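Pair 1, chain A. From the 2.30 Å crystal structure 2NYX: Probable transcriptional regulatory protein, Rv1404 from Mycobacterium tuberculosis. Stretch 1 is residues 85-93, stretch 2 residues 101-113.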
# COMPACT_ATOMS: atom_id res chain seq x y z
N GLY A 85 1.39 4.58 21.96
CA GLY A 85 0.29 5.38 22.47
C GLY A 85 -1.07 4.79 22.17
O GLY A 85 -1.99 4.96 22.95
N ALA A 86 -1.20 4.09 21.05
CA ALA A 86 -2.46 3.49 20.64
C ALA A 86 -2.59 2.01 21.07
O ALA A 86 -3.46 1.30 20.58
CB ALA A 86 -2.66 3.64 19.14
N GLU A 87 -1.74 1.59 22.00
CA GLU A 87 -1.74 0.22 22.58
C GLU A 87 -1.56 -0.91 21.57
O GLU A 87 -2.00 -2.02 21.81
CB GLU A 87 -2.99 -0.06 23.42
CG GLU A 87 -2.99 0.52 24.82
CD GLU A 87 -3.62 1.90 24.87
OE1 GLU A 87 -4.64 2.07 25.60
OE2 GLU A 87 -3.11 2.81 24.18
N LEU A 88 -0.91 -0.63 20.45
CA LEU A 88 -0.66 -1.66 19.44
C LEU A 88 0.75 -2.25 19.56
O LEU A 88 1.03 -3.33 19.03
CB LEU A 88 -0.94 -1.11 18.03
CG LEU A 88 -2.35 -0.54 17.81
CD1 LEU A 88 -2.40 0.43 16.65
CD2 LEU A 88 -3.37 -1.62 17.61
N ILE A 89 1.62 -1.54 20.27
CA ILE A 89 3.03 -1.93 20.47
C ILE A 89 3.48 -1.71 21.92
O ILE A 89 3.18 -0.69 22.53
CB ILE A 89 3.97 -1.19 19.48
CG1 ILE A 89 3.74 -1.70 18.06
CG2 ILE A 89 5.43 -1.35 19.85
CD1 ILE A 89 4.48 -0.93 17.00
N ASP A 90 4.18 -2.71 22.46
CA ASP A 90 4.87 -2.62 23.74
C ASP A 90 6.38 -2.44 23.52
O ASP A 90 6.94 -2.99 22.57
CB ASP A 90 4.65 -3.89 24.54
CG ASP A 90 3.42 -3.83 25.44
OD1 ASP A 90 3.03 -2.72 25.88
OD2 ASP A 90 2.86 -4.92 25.73
N ARG A 91 7.03 -1.67 24.39
CA ARG A 91 8.49 -1.62 24.41
C ARG A 91 9.02 -2.63 25.44
O ARG A 91 8.59 -2.64 26.58
CB ARG A 91 8.99 -0.21 24.72
CG ARG A 91 8.32 0.91 23.92
CD ARG A 91 8.66 0.87 22.42
NE ARG A 91 9.83 1.69 22.10
CZ ARG A 91 10.99 1.20 21.67
NH1 ARG A 91 11.15 -0.10 21.48
NH2 ARG A 91 12.00 2.03 21.43
N LEU A 92 9.95 -3.49 25.02
CA LEU A 92 10.47 -4.54 25.89
C LEU A 92 11.97 -4.41 26.14
O LEU A 92 12.69 -3.92 25.28
CB LEU A 92 10.19 -5.93 25.30
CG LEU A 92 8.85 -6.30 24.67
CD1 LEU A 92 9.00 -7.64 23.98
CD2 LEU A 92 7.72 -6.35 25.68
N PRO A 93 12.46 -4.88 27.31
CA PRO A 93 13.89 -4.84 27.60
C PRO A 93 14.68 -5.72 26.65
O PRO A 93 14.19 -6.77 26.23
CB PRO A 93 13.98 -5.40 29.03
CG PRO A 93 12.63 -5.23 29.59
CD PRO A 93 11.72 -5.49 28.43
N LEU A 101 15.79 -0.38 23.77
CA LEU A 101 14.58 -1.14 23.99
C LEU A 101 14.11 -1.82 22.70
O LEU A 101 14.36 -1.33 21.60
CB LEU A 101 13.48 -0.24 24.58
CG LEU A 101 13.29 -0.23 26.11
CD1 LEU A 101 14.60 -0.37 26.89
CD2 LEU A 101 12.54 1.02 26.53
N LEU A 102 13.45 -2.96 22.86
CA LEU A 102 12.87 -3.69 21.74
C LEU A 102 11.41 -3.29 21.52
O LEU A 102 10.75 -2.86 22.45
CB LEU A 102 12.98 -5.20 21.97
CG LEU A 102 14.11 -5.97 21.29
CD1 LEU A 102 15.42 -5.23 21.30
CD2 LEU A 102 14.27 -7.34 21.93
N ALA A 103 10.93 -3.41 20.29
CA ALA A 103 9.52 -3.18 19.97
C ALA A 103 8.82 -4.50 19.67
O ALA A 103 9.34 -5.34 18.94
CB ALA A 103 9.40 -2.23 18.79
N ALA A 104 7.62 -4.68 20.20
CA ALA A 104 6.87 -5.91 19.96
C ALA A 104 5.37 -5.66 19.93
O ALA A 104 4.89 -4.66 20.46
CB ALA A 104 7.20 -6.98 21.01
N LEU A 105 4.65 -6.58 19.30
CA LEU A 105 3.20 -6.46 19.20
C LEU A 105 2.49 -6.73 20.51
O LEU A 105 2.90 -7.55 21.33
CB LEU A 105 2.64 -7.39 18.13
CG LEU A 105 2.75 -6.96 16.67
CD1 LEU A 105 2.18 -8.04 15.77
CD2 LEU A 105 2.06 -5.62 16.42
N THR A 106 1.40 -6.01 20.67
CA THR A 106 0.43 -6.18 21.71
C THR A 106 -0.67 -7.10 21.18
O THR A 106 -0.79 -7.31 19.98
CB THR A 106 -0.08 -4.78 22.04
OG1 THR A 106 0.37 -4.42 23.35
CG2 THR A 106 -1.56 -4.70 21.97
N LYS A 107 -1.48 -7.67 22.08
CA LYS A 107 -2.58 -8.55 21.65
C LYS A 107 -3.48 -7.86 20.62
O LYS A 107 -3.80 -8.42 19.58
CB LYS A 107 -3.42 -8.99 22.85
CG LYS A 107 -3.99 -10.42 22.75
CD LYS A 107 -4.68 -10.71 21.40
CE LYS A 107 -4.57 -12.20 21.00
NZ LYS A 107 -3.17 -12.68 20.73
N ARG A 108 -3.87 -6.63 20.94
CA ARG A 108 -4.67 -5.78 20.08
C ARG A 108 -3.96 -5.51 18.77
O ARG A 108 -4.59 -5.52 17.72
CB ARG A 108 -4.99 -4.48 20.82
CG ARG A 108 -5.40 -3.32 19.97
CD ARG A 108 -6.52 -2.55 20.63
NE ARG A 108 -6.26 -1.11 20.64
CZ ARG A 108 -6.42 -0.33 21.71
NH1 ARG A 108 -6.86 -0.84 22.86
NH2 ARG A 108 -6.16 0.97 21.62
N GLY A 109 -2.65 -5.29 18.84
CA GLY A 109 -1.81 -5.22 17.65
C GLY A 109 -1.97 -6.43 16.74
O GLY A 109 -2.16 -6.29 15.54
N ARG A 110 -1.91 -7.62 17.33
CA ARG A 110 -2.00 -8.88 16.56
C ARG A 110 -3.39 -9.06 15.96
O ARG A 110 -3.52 -9.57 14.84
CB ARG A 110 -1.62 -10.10 17.41
CG ARG A 110 -0.43 -9.89 18.32
CD ARG A 110 -0.04 -11.14 19.10
NE ARG A 110 1.18 -11.71 18.54
CZ ARG A 110 2.38 -11.69 19.12
NH1 ARG A 110 2.54 -11.16 20.33
NH2 ARG A 110 3.42 -12.22 18.50
N ASP A 111 -4.42 -8.64 16.70
CA ASP A 111 -5.79 -8.66 16.20
C ASP A 111 -5.97 -7.75 15.00
O ASP A 111 -6.58 -8.14 14.02
CB ASP A 111 -6.77 -8.25 17.30
CG ASP A 111 -6.88 -9.30 18.39
OD1 ASP A 111 -6.71 -10.51 18.09
OD2 ASP A 111 -7.14 -8.90 19.56
N VAL A 112 -5.41 -6.55 15.08
CA VAL A 112 -5.43 -5.61 13.96
C VAL A 112 -4.84 -6.24 12.69
O VAL A 112 -5.50 -6.26 11.65
CB VAL A 112 -4.74 -4.28 14.32
CG1 VAL A 112 -4.32 -3.50 13.09
CG2 VAL A 112 -5.66 -3.44 15.18
N VAL A 113 -3.63 -6.79 12.80
CA VAL A 113 -2.97 -7.46 11.69
C VAL A 113 -3.80 -8.63 11.17
O VAL A 113 -3.95 -8.80 9.97
CB VAL A 113 -1.54 -7.96 12.08
CG1 VAL A 113 -0.94 -8.83 10.97
CG2 VAL A 113 -0.60 -6.79 12.36

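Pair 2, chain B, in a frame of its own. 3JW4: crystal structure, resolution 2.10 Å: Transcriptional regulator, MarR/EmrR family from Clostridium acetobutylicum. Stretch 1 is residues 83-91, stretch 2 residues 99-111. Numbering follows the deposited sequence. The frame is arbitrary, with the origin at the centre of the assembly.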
# COMPACT_ATOMS: atom_id res chain seq x y z
N LYS B 83 -17.63 -17.71 12.45
CA LYS B 83 -19.08 -17.79 12.29
C LYS B 83 -19.42 -18.46 10.96
O LYS B 83 -20.44 -19.16 10.85
CB LYS B 83 -19.73 -16.41 12.33
CG LYS B 83 -21.26 -16.49 12.27
CD LYS B 83 -21.95 -15.50 13.14
CE LYS B 83 -21.54 -15.65 14.58
NZ LYS B 83 -22.61 -16.22 15.41
N LYS B 84 -18.60 -18.21 9.95
CA LYS B 84 -18.81 -18.76 8.63
C LYS B 84 -18.30 -20.22 8.51
O LYS B 84 -18.43 -20.82 7.46
CB LYS B 84 -18.18 -17.85 7.56
CG LYS B 84 -18.94 -16.54 7.30
CD LYS B 84 -18.16 -15.61 6.35
CE LYS B 84 -18.99 -14.41 5.90
NZ LYS B 84 -18.22 -13.23 5.31
N GLY B 85 -17.71 -20.76 9.56
CA GLY B 85 -17.34 -22.17 9.62
C GLY B 85 -15.97 -22.46 9.03
O GLY B 85 -15.71 -23.59 8.65
N TYR B 86 -15.11 -21.45 8.93
CA TYR B 86 -13.79 -21.60 8.30
C TYR B 86 -12.69 -21.94 9.29
O TYR B 86 -11.71 -22.53 8.92
CB TYR B 86 -13.38 -20.33 7.56
CG TYR B 86 -14.27 -19.92 6.40
CD1 TYR B 86 -14.65 -20.81 5.43
CD2 TYR B 86 -14.66 -18.59 6.25
CE1 TYR B 86 -15.45 -20.41 4.34
CE2 TYR B 86 -15.45 -18.16 5.15
CZ TYR B 86 -15.84 -19.08 4.21
OH TYR B 86 -16.57 -18.68 3.15
N ILE B 87 -12.84 -21.50 10.53
CA ILE B 87 -11.86 -21.76 11.58
C ILE B 87 -12.59 -22.13 12.85
O ILE B 87 -13.79 -21.85 12.99
CB ILE B 87 -10.94 -20.56 11.85
CG1 ILE B 87 -11.73 -19.37 12.42
CG2 ILE B 87 -10.15 -20.11 10.56
CD1 ILE B 87 -10.85 -18.19 12.88
N GLU B 88 -11.87 -22.78 13.76
CA GLU B 88 -12.39 -23.13 15.08
C GLU B 88 -11.28 -22.90 16.11
O GLU B 88 -10.11 -22.79 15.76
CB GLU B 88 -12.83 -24.59 15.15
CG GLU B 88 -11.72 -25.58 14.88
CD GLU B 88 -12.03 -27.04 15.21
OE1 GLU B 88 -13.18 -27.36 15.63
OE2 GLU B 88 -11.10 -27.87 15.06
N ARG B 89 -11.69 -22.85 17.36
CA ARG B 89 -10.77 -22.73 18.47
C ARG B 89 -10.87 -24.01 19.24
O ARG B 89 -11.95 -24.41 19.63
CB ARG B 89 -11.15 -21.54 19.33
CG ARG B 89 -11.00 -20.20 18.58
CD ARG B 89 -11.80 -19.08 19.25
NE ARG B 89 -11.14 -17.78 19.08
CZ ARG B 89 -11.64 -16.71 18.44
NH1 ARG B 89 -12.84 -16.74 17.87
NH2 ARG B 89 -10.92 -15.59 18.37
N ARG B 90 -9.75 -24.69 19.40
CA ARG B 90 -9.71 -25.98 20.08
C ARG B 90 -8.97 -25.84 21.39
O ARG B 90 -7.90 -25.22 21.44
CB ARG B 90 -8.95 -27.01 19.25
CG ARG B 90 -9.59 -27.41 17.94
CD ARG B 90 -8.82 -28.60 17.38
NE ARG B 90 -8.81 -28.68 15.92
CZ ARG B 90 -7.93 -29.41 15.22
NH1 ARG B 90 -6.98 -30.11 15.85
NH2 ARG B 90 -7.98 -29.46 13.90
N ILE B 91 -9.53 -26.44 22.43
CA ILE B 91 -8.78 -26.68 23.67
C ILE B 91 -7.67 -27.69 23.37
O ILE B 91 -7.95 -28.81 22.94
CB ILE B 91 -9.69 -27.18 24.83
CG1 ILE B 91 -10.58 -28.37 24.41
CG2 ILE B 91 -10.56 -26.05 25.35
CD1 ILE B 91 -11.77 -28.59 25.33
N LYS B 99 -6.89 -21.28 24.15
CA LYS B 99 -7.30 -22.08 23.00
C LYS B 99 -6.44 -21.83 21.76
O LYS B 99 -5.98 -20.71 21.53
CB LYS B 99 -8.76 -21.80 22.66
CG LYS B 99 -9.73 -22.41 23.65
CD LYS B 99 -11.14 -21.96 23.31
CE LYS B 99 -12.17 -22.58 24.22
NZ LYS B 99 -13.52 -22.12 23.83
N ASN B 100 -6.24 -22.87 20.95
CA ASN B 100 -5.46 -22.77 19.71
C ASN B 100 -6.44 -22.65 18.54
O ASN B 100 -7.50 -23.28 18.54
CB ASN B 100 -4.60 -24.02 19.49
CG ASN B 100 -3.33 -24.08 20.39
OD1 ASN B 100 -2.93 -25.14 20.76
ND2 ASN B 100 -2.73 -22.94 20.70
N ILE B 101 -6.04 -21.90 17.51
CA ILE B 101 -6.89 -21.64 16.37
C ILE B 101 -6.49 -22.60 15.23
O ILE B 101 -5.28 -22.77 14.92
CB ILE B 101 -6.76 -20.14 15.95
CG1 ILE B 101 -7.13 -19.23 17.14
CG2 ILE B 101 -7.61 -19.84 14.73
CD1 ILE B 101 -6.71 -17.80 16.97
N TYR B 102 -7.48 -23.29 14.65
CA TYR B 102 -7.25 -24.18 13.53
C TYR B 102 -8.19 -23.87 12.39
O TYR B 102 -9.26 -23.35 12.60
CB TYR B 102 -7.46 -25.62 13.95
CG TYR B 102 -6.46 -26.11 14.95
CD1 TYR B 102 -6.65 -25.88 16.30
CD2 TYR B 102 -5.33 -26.80 14.55
CE1 TYR B 102 -5.73 -26.33 17.24
CE2 TYR B 102 -4.39 -27.24 15.49
CZ TYR B 102 -4.61 -27.00 16.83
OH TYR B 102 -3.73 -27.43 17.79
N VAL B 103 -7.78 -24.17 11.17
CA VAL B 103 -8.65 -24.08 10.02
C VAL B 103 -9.54 -25.33 9.98
O VAL B 103 -9.15 -26.44 10.33
CB VAL B 103 -7.82 -23.89 8.75
CG1 VAL B 103 -8.66 -23.76 7.57
CG2 VAL B 103 -7.02 -22.56 8.89
N LEU B 104 -10.80 -25.14 9.66
CA LEU B 104 -11.66 -26.30 9.43
C LEU B 104 -11.56 -26.70 7.95
O LEU B 104 -11.09 -25.90 7.16
CB LEU B 104 -13.08 -25.90 9.81
CG LEU B 104 -13.38 -25.81 11.30
CD1 LEU B 104 -14.73 -25.05 11.57
CD2 LEU B 104 -13.43 -27.21 11.90
N PRO B 105 -12.07 -27.89 7.54
CA PRO B 105 -11.98 -28.23 6.11
C PRO B 105 -12.57 -27.21 5.11
O PRO B 105 -11.95 -26.93 4.06
CB PRO B 105 -12.70 -29.58 6.02
CG PRO B 105 -12.41 -30.22 7.38
CD PRO B 105 -12.36 -29.07 8.36
N LYS B 106 -13.71 -26.63 5.42
CA LYS B 106 -14.24 -25.57 4.57
C LYS B 106 -13.22 -24.40 4.42
O LYS B 106 -13.09 -23.77 3.36
CB LYS B 106 -15.53 -25.06 5.18
CG LYS B 106 -16.28 -23.98 4.40
CD LYS B 106 -17.55 -23.59 5.20
CE LYS B 106 -18.34 -22.54 4.55
NZ LYS B 106 -19.58 -22.29 5.33
N GLY B 107 -12.50 -24.12 5.48
CA GLY B 107 -11.49 -23.06 5.47
C GLY B 107 -10.23 -23.47 4.70
O GLY B 107 -9.66 -22.65 3.98
N ALA B 108 -9.83 -24.74 4.82
CA ALA B 108 -8.71 -25.26 4.00
C ALA B 108 -9.03 -25.17 2.50
O ALA B 108 -8.19 -24.73 1.72
CB ALA B 108 -8.32 -26.73 4.44
N ALA B 109 -10.25 -25.52 2.09
CA ALA B 109 -10.69 -25.35 0.70
C ALA B 109 -10.62 -23.87 0.28
O ALA B 109 -10.13 -23.55 -0.81
CB ALA B 109 -12.13 -25.92 0.48
N LEU B 110 -11.05 -22.96 1.15
CA LEU B 110 -10.99 -21.52 0.88
C LEU B 110 -9.54 -20.96 0.77
O LEU B 110 -9.29 -20.10 -0.07
CB LEU B 110 -11.73 -20.76 1.96
CG LEU B 110 -11.98 -19.26 1.88
CD1 LEU B 110 -13.16 -18.97 1.06
CD2 LEU B 110 -12.15 -18.68 3.30
N VAL B 111 -8.62 -21.45 1.61
CA VAL B 111 -7.22 -21.07 1.53
C VAL B 111 -6.71 -21.34 0.11
O VAL B 111 -6.03 -20.53 -0.48
CB VAL B 111 -6.35 -21.90 2.51
CG1 VAL B 111 -4.90 -21.99 2.01
CG2 VAL B 111 -6.40 -21.30 3.92
O HOH W 1 -9.74 -28.16 12.48
O HOH W 2 -5.33 -30.28 18.16

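Pair 1 and pair 2 share one backbone plan: a helix ends, a short turn leads into a strand, this pairs antiparallel with a second strand, and one residue later a helix begins that packs on the turn. The central residues superpose with an RMSD of 0.4 Å, and the strand directions differ by 145° in pair 1 and 147° in pair 2.

The ladder itself is made by the backbone, so its bonds do not depend on which of these side chains is present. D90(A) N donates to A104(A) O at 2.9 Å, as the matching E88(B) N does to Y102(B) O, also at 2.9 Å. One rung further, L92(A) N reaches L102(A) O at 2.8 Å, and R90(B) N reaches N100(B) O at the same distance. Just before the helix, T106(A) N donates to L88(A) O at 3.2 Å and L104(B) N to Y86(B) O at 2.9 Å, which ties the strand end to the turn. At this position both CA-to-CB bonds point toward the other stretch, and L104(B) CD2 lies 3.6 Å from E88(B) CD, leucine's apolar branch packing on the end of the acid's stem.

Both pairs have glycine at G109(A) and G107(B). Here the helix passes so close that an ideal CB on G109(A) would lie 2.4 Å from L88(A) O, and one on G107(B) 2.1 Å from Y86(B) O, a clash in either case. Glycine lets the chains approach, with CA atoms 4.1 Å apart for L88(A) and G109(A) and 3.9 Å for Y86(B) and G107(B).

Beside it, L88(A) matches Y86(B). Both bring the end of the side chain back to the helix, where L88(A) CD2 meets V112(A) CG2 at 3.8 Å. In pair 2 the flat tyrosine ring offers a face instead, and L110(B) CD2 sits 3.6 Å from the centroid of the Y86(B) ring, almost on its normal. Just before the glycine, R108(A) and K106(B) have CA-to-CB bonds directed toward the other stretch. The aliphatic part packs on the same residue, R108(A) CG 3.5 Å from L88(A) CD2 and K106(B) CE 3.6 Å from Y86(B) CE1, while the lysine's charged end, NZ, donates to K84(B) O at 2.8 Å. At the turn, G85(B) adopts a positive phi, which favours glycine; E87(A) takes a positive phi too.

I89(A) and I87(B), both buried, superpose closely, although chi1 is m in the first and p in the second. I89(A) CG2 lies 4.2 Å from A103(A) CB, whereas the larger partner in pair 2 meets it with a branched chain, I87(B) CD1 being 4.1 Å from I101(B) CG2.

The other sheet face shows the clearest contrast. In pair 1, L92(A) lays CD1 3.5 Å from A104(A) CB, a leucine reaching over a small alanine. In pair 2 the same positions hold R90(B) and Y102(B): the guanidinium lies flat on the ring, centres 3.8 Å apart and planes at 8°, a cation-pi stack in place of the leucine-alanine contact. R90(B) NE also forms a salt bridge with E88(B) OE2 at 2.6 Å, and a water joins E88(B), R90(B) and V103(B) O.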